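Local coordinates for ribosome-inactivating protein (Lychnis chalcedonica, PDB 2G5X) that is a plant member of the ribosome-inactivating protein family, with a fold that joins a mixed beta-sheet to a largely helical region, at residues Phe73-Ser78 against Lys82-Phe87; Ser129-Ser134 against Arg195-Glu200; Lys205-Tyr210 against Gly229-Asn234. One frame throughout, in Å; residues are numbered along the deposited sequence. Where two conformers were deposited one is given.

Overall arrangement
The three contacts illustrate how chemistry follows position in a mixed alpha and beta fold. Interaction 1 is a partly buried beta hairpin in the sheet, where a ladder of backbone bonds carries a paired carboxylate and guanidinium. Interactions 2 and 3 are both buried, smaller in area, and lie across the centre of the chain from it; each sets an irregular segment against a helix. They hold consecutive helices, 193-201 and 203-210, which meet where Leu199 packs on Ile206. Interaction 2 relies on an ion pair and a methyl group over a guanidinium, whereas interaction 3 uses a serine hydroxyl, a water and apolar contact. The centres of interactions 2 and 3 are about 20 Å apart.

Interaction 1: residues Phe73-Ser78 against Lys82-Phe87; sequences FQDRDS and KLRANF
Asp75 and Arg84 face each other across the beta hairpin of strands 69-76 and 83-87, and Phe73 and Asn86 lie beside them on the same face of the sheet. The arginine presents its side in a salt bridge of two hydrogen bonds, one to each oxygen: NE donates to Asp75 OD1 at 2.8 Å, almost straight at 169°, and NH2 donates to Asp75 OD2 at 2.9 Å. Both oxygens are met on their syn sides, though each donor is somewhat tilted out of the carboxylate plane; carboxylate and guanidinium planes are 32° apart. In each residue CG sits between backbone N and carbonyl carbon (chi1 70° for Asp75), which bends the charged ends back toward the opposite strand.

Asn86 ND2 reaches Asp75 OD1 at 3.0 Å from above the carboxylate plane, on the face opposite to Arg84 NE. The same nitrogen donates to Phe73 O, an oxygen that backbone N of Asn86 approaches from its other face. Asn86 CB lies over one face of the Phe73 ring. On the reverse of the sheet, Leu83 CD2 stands 3.6 Å above the centre of the Arg76 guanidinium, whose NH1 is bonded to Asn81 O.

Beneath these groups runs a regular antiparallel ladder, with Phe73-Asn86 and Asp75-Arg84 as hydrogen-bonded pairs. Nearer the turn, Asp77 N donates to Lys82 O at 2.9 Å. Gly149 N also binds Asp75 OD2, and Arg84 NH2 also donates to Lys150 O. Four nitrogens, from Arg84, Asn86 and Gly149, thus grip a buried carboxylate, an environment that would be expected to favour its ionised form and restrict its rotation.

Interaction 2: residues Ser129-Ser134 against Arg195-Glu200; sequences SREKLS and RITLLE
The guanidinium of Arg130 carries the methyl of Thr197 on one face and Glu200 at its edge. Thr197 CG2 lies 3.7 Å above the plane, over its centre. At the rim, Arg130 NH2 donates to Glu200 OE2 at 2.8 Å in a salt bridge that uses the anti lone pair of the carboxylate oxygen; the two planes are only 7° apart, and the side chains run past each other in opposite directions.

One turn of helix 193-201 supplies both partners, while Arg130 comes from the loop between helices 119-126 and 137-145, so the contact ties two helical parts of the ribosome-inactivating protein fold. Thr197 divides its roles by its first torsion (-63°): OG1 turns back to Gly193 O in its own helix, and CG2, opposite the backbone N, projects to the arginine. Glu131, bent at chi2 (92°), crosses the threonine at about a right angle, bringing its CG to 3.3 Å from Thr197 OG1 and its OE2 to 3.6 Å from Thr197 CG2.

Arg130 NH1 is bonded to Asn201 OD1, and Tyr119 makes a cation-pi contact with the same guanidinium. Glu170 OE2, close to Glu200 OE2, forms a long, weak ion pair with Arg130 NH2.

Interaction 3: residues Lys205-Tyr210 against Gly229-Asn234; sequences KISEQY and GLLLYN
The C-terminal tail of this ribosome-inactivating protein runs past helix 203-210, and the contact is made where Ser207 and Tyr210, one turn apart on that helix, meet Leu231 and Leu232. Ser207 provides the polar link. In the conformer described here, one of two modelled, its hydroxyl lies opposite the backbone N (chi1 -171°), and Leu232 N donates to Ser207 OG at 2.7 Å. The bond is short but bent, with an angle of 137° at the hydrogen. A water extends the link along the tail, donating to Ser207 OG at 2.9 Å and to Tyr233 O at 2.7 Å, so that in this conformer the hydroxyl receives one hydrogen from the backbone and one from the water; the polar link is to that extent provisional.

The apolar part lies a turn further along the helix. Leu231 crosses Tyr210 at about a right angle and turns both methyls to the root of its side chain: Leu231 CD2 comes to 3.8 Å from Tyr210 CB, and Leu231 CD1 to 3.9 Å from the same carbon. The methyl CD2 also approaches the near end of the ring obliquely; the phenol hydroxyl, at the far end, has a weak hydrogen bond with Met226 O.

Backbone hydrogen bonds of Leu231 with Pro35 and Thr37 join the tail to an early part of the chain, while Leu230 O accepts from Trp203 NE1 at the start of the helix. The tail is thus bonded to both. Beyond Ser207 the Leu232 side chain packs on Trp203 and Ser204, and its CG lies 4.0 Å above the centre of the Tyr233 ring.

Interaction 1: residues Phe73-Ser78 against Lys82-Phe87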
loop_
_atom_site.group_PDB
_atom_site.type_symbol
_atom_site.label_atom_id
_atom_site.label_comp_id
_atom_site.label_asym_id
_atom_site.label_seq_id
_atom_site.Cartn_x
_atom_site.Cartn_y
_atom_site.Cartn_z
ATOM N N PHE A 73 1.161 -0.550 -10.669
ATOM C CA PHE A 73 0.570 0.787 -10.704
ATOM C C PHE A 73 0.372 1.312 -12.129
ATOM O O PHE A 73 0.950 0.793 -13.085
ATOM C CB PHE A 73 1.439 1.779 -9.921
ATOM C CG PHE A 73 2.787 2.036 -10.542
ATOM C CD1 PHE A 73 3.879 1.235 -10.227
ATOM C CD2 PHE A 73 2.957 3.068 -11.463
ATOM C CE1 PHE A 73 5.122 1.455 -10.818
ATOM C CE2 PHE A 73 4.195 3.300 -12.062
ATOM C CZ PHE A 73 5.281 2.491 -11.739
ATOM N N GLN A 74 -0.445 2.354 -12.251
ATOM C CA GLN A 74 -0.745 2.975 -13.538
ATOM C C GLN A 74 -0.361 4.457 -13.558
ATOM O O GLN A 74 -0.683 5.195 -12.630
ATOM C CB GLN A 74 -2.247 2.831 -13.831
ATOM C CG GLN A 74 -2.794 3.754 -14.912
ATOM C CD GLN A 74 -4.314 3.747 -14.943
ATOM O OE1 GLN A 74 -4.934 2.853 -15.520
ATOM N NE2 GLN A 74 -4.920 4.737 -14.300
ATOM N N ASP A 75 0.345 4.882 -14.606
ATOM C CA ASP A 75 0.722 6.290 -14.763
ATOM C C ASP A 75 0.504 6.667 -16.233
ATOM O O ASP A 75 -0.292 6.016 -16.911
ATOM C CB ASP A 75 2.175 6.536 -14.301
ATOM C CG ASP A 75 3.215 5.922 -15.219
ATOM O OD1 ASP A 75 2.950 4.864 -15.816
ATOM O OD2 ASP A 75 4.321 6.498 -15.317
ATOM N N ARG A 76 1.170 7.709 -16.733
ATOM C CA ARG A 76 0.985 8.103 -18.135
ATOM C C ARG A 76 2.257 8.039 -18.972
ATOM O O ARG A 76 3.319 8.466 -18.532
ATOM C CB ARG A 76 0.394 9.514 -18.229
ATOM C CG ARG A 76 -1.096 9.580 -17.928
ATOM C CD ARG A 76 -1.671 10.972 -18.162
ATOM N NE ARG A 76 -3.096 11.021 -17.834
ATOM C CZ ARG A 76 -4.078 10.660 -18.654
ATOM N NH1 ARG A 76 -3.809 10.223 -19.878
ATOM N NH2 ARG A 76 -5.335 10.716 -18.239
ATOM N N ASP A 77 2.129 7.504 -20.186
ATOM C CA ASP A 77 3.246 7.376 -21.126
ATOM C C ASP A 77 3.584 8.769 -21.674
ATOM O O ASP A 77 2.701 9.489 -22.125
ATOM C CB ASP A 77 2.838 6.428 -22.264
ATOM C CG ASP A 77 4.002 6.020 -23.148
ATOM O OD1 ASP A 77 4.047 4.835 -23.543
ATOM O OD2 ASP A 77 4.861 6.871 -23.454
ATOM N N SER A 78 4.860 9.143 -21.635
ATOM C CA SER A 78 5.284 10.467 -22.100
ATOM C C SER A 78 5.176 10.710 -23.603
ATOM O O SER A 78 4.974 11.844 -24.036
ATOM C CB SER A 78 6.728 10.746 -21.658
ATOM O OG SER A 78 7.637 9.857 -22.284
ATOM N N LYS A 82 -0.872 8.401 -22.942
ATOM C CA LYS A 82 -1.917 7.439 -22.605
ATOM C C LYS A 82 -1.680 6.801 -21.239
ATOM O O LYS A 82 -0.542 6.671 -20.802
ATOM C CB LYS A 82 -1.983 6.334 -23.662
ATOM C CG LYS A 82 -2.461 6.811 -25.022
ATOM C CD LYS A 82 -2.596 5.663 -26.003
ATOM C CE LYS A 82 -3.195 6.149 -27.315
ATOM N NZ LYS A 82 -3.446 5.030 -28.264
ATOM N N LEU A 83 -2.761 6.408 -20.569
ATOM C CA LEU A 83 -2.650 5.753 -19.268
ATOM C C LEU A 83 -2.091 4.351 -19.511
ATOM O O LEU A 83 -2.648 3.591 -20.302
ATOM C CB LEU A 83 -4.027 5.659 -18.603
ATOM C CG LEU A 83 -4.611 6.986 -18.109
ATOM C CD1 LEU A 83 -6.073 6.806 -17.739
ATOM C CD2 LEU A 83 -3.811 7.472 -16.907
ATOM N N ARG A 84 -0.991 4.014 -18.841
ATOM C CA ARG A 84 -0.357 2.704 -19.017
ATOM C C ARG A 84 -0.329 1.870 -17.734
ATOM O O ARG A 84 -0.041 2.385 -16.652
ATOM C CB ARG A 84 1.077 2.878 -19.544
ATOM C CG ARG A 84 2.008 3.622 -18.594
ATOM C CD ARG A 84 3.406 3.839 -19.176
ATOM N NE ARG A 84 4.220 4.629 -18.255
ATOM C CZ ARG A 84 5.393 5.180 -18.553
ATOM N NH1 ARG A 84 5.917 5.032 -19.764
ATOM N NH2 ARG A 84 6.034 5.896 -17.638
ATOM N N ALA A 85 -0.623 0.580 -17.871
ATOM C CA ALA A 85 -0.636 -0.344 -16.735
ATOM C C ALA A 85 0.721 -1.020 -16.572
ATOM O O ALA A 85 1.211 -1.665 -17.497
ATOM C CB ALA A 85 -1.721 -1.403 -16.935
ATOM N N ASN A 86 1.313 -0.885 -15.385
ATOM C CA ASN A 86 2.627 -1.463 -15.090
ATOM C C ASN A 86 2.546 -2.512 -13.975
ATOM O O ASN A 86 2.165 -2.194 -12.849
ATOM C CB ASN A 86 3.594 -0.360 -14.646
ATOM C CG ASN A 86 3.576 0.848 -15.564
ATOM O OD1 ASN A 86 4.140 0.823 -16.657
ATOM N ND2 ASN A 86 2.915 1.916 -15.120
ATOM N N PHE A 87 2.918 -3.753 -14.278
ATOM C CA PHE A 87 2.889 -4.817 -13.273
ATOM C C PHE A 87 4.288 -5.244 -12.843
ATOM O O PHE A 87 5.222 -5.225 -13.647
ATOM C CB PHE A 87 2.159 -6.050 -13.807
ATOM C CG PHE A 87 0.692 -5.842 -14.010
ATOM C CD1 PHE A 87 0.163 -5.706 -15.290
ATOM C CD2 PHE A 87 -0.162 -5.764 -12.914
ATOM C CE1 PHE A 87 -1.206 -5.493 -15.476
ATOM C CE2 PHE A 87 -1.527 -5.551 -13.088
ATOM C CZ PHE A 87 -2.051 -5.415 -14.372
HETATM O O HOH W 1 7.260 7.714 -20.425
#

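Interaction 2: residues Ser129-Ser134 against Arg195-Glu200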
loop_
_atom_site.group_PDB
_atom_site.type_symbol
_atom_site.label_atom_id
_atom_site.label_comp_id
_atom_site.label_asym_id
_atom_site.label_seq_id
_atom_site.Cartn_x
_atom_site.Cartn_y
_atom_site.Cartn_z
ATOM N N SER A 129 16.690 -0.959 3.477
ATOM C CA SER A 129 15.787 -1.842 4.211
ATOM C C SER A 129 14.471 -1.196 4.633
ATOM O O SER A 129 14.350 0.031 4.679
ATOM C CB SER A 129 16.488 -2.366 5.462
ATOM O OG SER A 129 16.767 -1.298 6.354
ATOM N N ARG A 130 13.490 -2.040 4.947
ATOM C CA ARG A 130 12.179 -1.580 5.405
ATOM C C ARG A 130 12.383 -0.759 6.669
ATOM O O ARG A 130 11.715 0.249 6.886
ATOM C CB ARG A 130 11.273 -2.767 5.757
ATOM C CG ARG A 130 10.796 -3.607 4.589
ATOM C CD ARG A 130 10.232 -4.947 5.070
ATOM N NE ARG A 130 8.996 -4.823 5.846
ATOM C CZ ARG A 130 8.431 -5.828 6.510
ATOM N NH1 ARG A 130 8.991 -7.032 6.497
ATOM N NH2 ARG A 130 7.304 -5.639 7.186
ATOM N N GLU A 131 13.314 -1.212 7.503
ATOM C CA GLU A 131 13.603 -0.552 8.768
ATOM C C GLU A 131 14.137 0.874 8.678
ATOM O O GLU A 131 13.751 1.721 9.485
ATOM C CB GLU A 131 14.572 -1.398 9.600
ATOM C CG GLU A 131 13.954 -2.661 10.182
ATOM C CD GLU A 131 14.113 -3.870 9.280
ATOM O OE1 GLU A 131 14.260 -3.692 8.052
ATOM O OE2 GLU A 131 14.080 -5.004 9.806
ATOM N N LYS A 132 15.009 1.156 7.713
ATOM C CA LYS A 132 15.553 2.505 7.631
ATOM C C LYS A 132 15.112 3.371 6.458
ATOM O O LYS A 132 15.608 4.481 6.288
ATOM C CB LYS A 132 17.084 2.469 7.716
ATOM C CG LYS A 132 17.819 1.826 6.563
ATOM C CD LYS A 132 19.289 1.669 6.950
ATOM C CE LYS A 132 20.173 1.326 5.768
ATOM N NZ LYS A 132 20.208 2.423 4.767
ATOM N N LEU A 133 14.176 2.873 5.658
ATOM C CA LEU A 133 13.661 3.647 4.533
ATOM C C LEU A 133 12.974 4.907 5.071
ATOM O O LEU A 133 12.147 4.825 5.983
ATOM C CB LEU A 133 12.652 2.811 3.740
ATOM C CG LEU A 133 11.828 3.529 2.666
ATOM C CD1 LEU A 133 12.735 4.078 1.578
ATOM C CD2 LEU A 133 10.821 2.553 2.081
ATOM N N SER A 134 13.322 6.065 4.517
ATOM C CA SER A 134 12.721 7.325 4.950
ATOM C C SER A 134 11.257 7.394 4.509
ATOM O O SER A 134 10.959 7.329 3.318
ATOM C CB SER A 134 13.501 8.504 4.363
ATOM O OG SER A 134 14.669 8.774 5.111
ATOM N N ARG A 195 11.149 -2.911 15.617
ATOM C CA ARG A 195 9.952 -3.382 16.310
ATOM C C ARG A 195 8.702 -3.279 15.438
ATOM O O ARG A 195 7.892 -4.210 15.398
ATOM C CB ARG A 195 9.741 -2.626 17.630
ATOM C CG ARG A 195 8.666 -3.268 18.504
ATOM C CD ARG A 195 8.513 -2.605 19.868
ATOM N NE ARG A 195 7.383 -3.181 20.596
ATOM C CZ ARG A 195 7.399 -4.360 21.213
ATOM N NH1 ARG A 195 8.497 -5.108 21.212
ATOM N NH2 ARG A 195 6.303 -4.806 21.813
ATOM N N ILE A 196 8.543 -2.156 14.741
ATOM C CA ILE A 196 7.391 -1.976 13.863
ATOM C C ILE A 196 7.452 -2.972 12.709
ATOM O O ILE A 196 6.422 -3.458 12.247
ATOM C CB ILE A 196 7.320 -0.533 13.294
ATOM C CG1 ILE A 196 6.812 0.418 14.380
ATOM C CG2 ILE A 196 6.401 -0.490 12.070
ATOM C CD1 ILE A 196 6.788 1.877 13.971
ATOM N N THR A 197 8.660 -3.275 12.246
ATOM C CA THR A 197 8.825 -4.229 11.156
ATOM C C THR A 197 8.356 -5.618 11.610
ATOM O O THR A 197 7.704 -6.338 10.853
ATOM C CB THR A 197 10.300 -4.287 10.686
ATOM O OG1 THR A 197 10.687 -3.003 10.170
ATOM C CG2 THR A 197 10.477 -5.333 9.593
ATOM N N LEU A 198 8.675 -5.986 12.848
ATOM C CA LEU A 198 8.264 -7.284 13.385
ATOM C C LEU A 198 6.752 -7.293 13.625
ATOM O O LEU A 198 6.084 -8.313 13.433
ATOM C CB LEU A 198 9.002 -7.578 14.694
ATOM C CG LEU A 198 8.757 -8.955 15.320
ATOM C CD1 LEU A 198 9.153 -10.052 14.337
ATOM C CD2 LEU A 198 9.566 -9.076 16.606
ATOM N N LEU A 199 6.220 -6.152 14.054
ATOM C CA LEU A 199 4.785 -6.029 14.287
ATOM C C LEU A 199 4.054 -6.303 12.972
ATOM O O LEU A 199 3.091 -7.075 12.930
ATOM C CB LEU A 199 4.452 -4.618 14.781
ATOM C CG LEU A 199 2.972 -4.245 14.884
ATOM C CD1 LEU A 199 2.250 -5.173 15.866
ATOM C CD2 LEU A 199 2.860 -2.800 15.338
ATOM N N GLU A 200 4.519 -5.660 11.905
ATOM C CA GLU A 200 3.931 -5.830 10.579
ATOM C C GLU A 200 3.957 -7.293 10.148
ATOM O O GLU A 200 2.992 -7.797 9.576
ATOM C CB GLU A 200 4.688 -4.982 9.549
ATOM C CG GLU A 200 4.442 -3.483 9.675
ATOM C CD GLU A 200 5.342 -2.651 8.771
ATOM O OE1 GLU A 200 5.123 -1.425 8.682
ATOM O OE2 GLU A 200 6.268 -3.217 8.156
#

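Interaction 3: residues Lys205-Tyr210 against Gly229-Asn234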
loop_
_atom_site.group_PDB
_atom_site.type_symbol
_atom_site.label_atom_id
_atom_site.label_comp_id
_atom_site.label_asym_id
_atom_site.label_seq_id
_atom_site.Cartn_x
_atom_site.Cartn_y
_atom_site.Cartn_z
ATOM N N LYS A 205 -1.009 -13.472 12.633
ATOM C CA LYS A 205 -1.132 -14.034 13.975
ATOM C C LYS A 205 -2.023 -13.203 14.892
ATOM O O LYS A 205 -2.758 -13.751 15.713
ATOM C CB LYS A 205 0.252 -14.225 14.599
ATOM C CG LYS A 205 1.045 -15.352 13.943
ATOM C CD LYS A 205 2.401 -15.549 14.589
ATOM C CE LYS A 205 3.157 -16.692 13.922
ATOM N NZ LYS A 205 2.422 -17.983 14.046
ATOM N N ILE A 206 -1.962 -11.884 14.748
ATOM C CA ILE A 206 -2.786 -10.997 15.561
ATOM C C ILE A 206 -4.225 -11.095 15.068
ATOM O O ILE A 206 -5.163 -11.167 15.865
ATOM C CB ILE A 206 -2.295 -9.538 15.457
ATOM C CG1 ILE A 206 -0.898 -9.426 16.075
ATOM C CG2 ILE A 206 -3.276 -8.597 16.161
ATOM C CD1 ILE A 206 -0.189 -8.111 15.780
ATOM N N SER A 207 -4.394 -11.110 13.750
ATOM C CA SER A 207 -5.726 -11.216 13.161
ATOM C C SER A 207 -6.436 -12.469 13.666
ATOM O O SER A 207 -7.621 -12.429 13.985
ATOM C CB SER A 207 -5.643 -11.270 11.634
ATOM O OG SER A 207 -6.924 -11.164 11.038
ATOM N N GLU A 208 -5.708 -13.580 13.735
ATOM C CA GLU A 208 -6.282 -14.843 14.198
ATOM C C GLU A 208 -6.961 -14.705 15.555
ATOM O O GLU A 208 -8.061 -15.225 15.767
ATOM C CB GLU A 208 -5.202 -15.924 14.294
ATOM C CG GLU A 208 -4.651 -16.391 12.962
ATOM C CD GLU A 208 -3.618 -17.499 13.110
ATOM O OE1 GLU A 208 -3.111 -17.977 12.072
ATOM O OE2 GLU A 208 -3.315 -17.891 14.258
ATOM N N GLN A 209 -6.300 -14.009 16.472
ATOM C CA GLN A 209 -6.840 -13.826 17.809
ATOM C C GLN A 209 -8.085 -12.951 17.833
ATOM O O GLN A 209 -9.001 -13.200 18.618
ATOM C CB GLN A 209 -5.767 -13.250 18.736
ATOM C CG GLN A 209 -4.606 -14.204 18.956
ATOM C CD GLN A 209 -5.075 -15.590 19.350
ATOM O OE1 GLN A 209 -5.777 -15.759 20.347
ATOM N NE2 GLN A 209 -4.693 -16.592 18.565
ATOM N N TYR A 210 -8.122 -11.932 16.978
ATOM C CA TYR A 210 -9.280 -11.051 16.921
ATOM C C TYR A 210 -10.545 -11.813 16.545
ATOM O O TYR A 210 -11.649 -11.404 16.900
ATOM C CB TYR A 210 -9.043 -9.906 15.931
ATOM C CG TYR A 210 -8.613 -8.621 16.602
ATOM C CD1 TYR A 210 -9.509 -7.884 17.377
ATOM C CD2 TYR A 210 -7.305 -8.152 16.486
ATOM C CE1 TYR A 210 -9.112 -6.710 18.022
ATOM C CE2 TYR A 210 -6.898 -6.984 17.126
ATOM C CZ TYR A 210 -7.806 -6.269 17.892
ATOM O OH TYR A 210 -7.406 -5.119 18.530
ATOM N N GLY A 229 -6.682 -2.276 12.033
ATOM C CA GLY A 229 -7.634 -1.475 11.284
ATOM C C GLY A 229 -8.257 -2.306 10.173
ATOM O O GLY A 229 -9.247 -1.908 9.562
ATOM N N LEU A 230 -7.662 -3.467 9.912
ATOM C CA LEU A 230 -8.140 -4.389 8.886
ATOM C C LEU A 230 -7.722 -5.790 9.314
ATOM O O LEU A 230 -6.566 -6.010 9.675
ATOM C CB LEU A 230 -7.509 -4.058 7.522
ATOM C CG LEU A 230 -7.821 -5.007 6.355
ATOM C CD1 LEU A 230 -9.294 -4.893 5.976
ATOM C CD2 LEU A 230 -6.946 -4.663 5.149
ATOM N N LEU A 231 -8.656 -6.734 9.289
ATOM C CA LEU A 231 -8.334 -8.100 9.676
ATOM C C LEU A 231 -8.171 -8.981 8.455
ATOM O O LEU A 231 -8.786 -8.747 7.418
ATOM C CB LEU A 231 -9.437 -8.707 10.555
ATOM C CG LEU A 231 -9.801 -8.055 11.890
ATOM C CD1 LEU A 231 -10.782 -8.957 12.625
ATOM C CD2 LEU A 231 -8.557 -7.848 12.734
ATOM N N LEU A 232 -7.324 -9.992 8.586
ATOM C CA LEU A 232 -7.121 -10.952 7.517
ATOM C C LEU A 232 -8.195 -12.017 7.749
ATOM O O LEU A 232 -8.653 -12.210 8.877
ATOM C CB LEU A 232 -5.729 -11.580 7.632
ATOM C CG LEU A 232 -5.320 -12.649 6.613
ATOM C CD1 LEU A 232 -5.081 -11.999 5.260
ATOM C CD2 LEU A 232 -4.055 -13.353 7.089
ATOM N N TYR A 233 -8.615 -12.688 6.684
ATOM C CA TYR A 233 -9.606 -13.749 6.806
ATOM C C TYR A 233 -9.037 -14.793 7.773
ATOM O O TYR A 233 -7.829 -14.823 8.014
ATOM C CB TYR A 233 -9.844 -14.376 5.432
ATOM C CG TYR A 233 -8.565 -14.807 4.754
ATOM C CD1 TYR A 233 -7.951 -16.015 5.081
ATOM C CD2 TYR A 233 -7.943 -13.988 3.810
ATOM C CE1 TYR A 233 -6.746 -16.397 4.492
ATOM C CE2 TYR A 233 -6.739 -14.360 3.214
ATOM C CZ TYR A 233 -6.149 -15.566 3.562
ATOM O OH TYR A 233 -4.959 -15.937 2.981
ATOM N N ASN A 234 -9.895 -15.642 8.330
ATOM C CA ASN A 234 -9.415 -16.670 9.249
ATOM C C ASN A 234 -9.745 -18.058 8.708
ATOM O O ASN A 234 -10.101 -18.142 7.512
ATOM C CB ASN A 234 -10.023 -16.475 10.646
ATOM C CG ASN A 234 -11.416 -17.057 10.774
ATOM O OD1 ASN A 234 -12.236 -16.950 9.864
ATOM N ND2 ASN A 234 -11.696 -17.666 11.923
ATOM O OXT ASN A 234 -9.626 -19.040 9.472
HETATM O O HOH W 2 -7.033 -14.060 10.517
#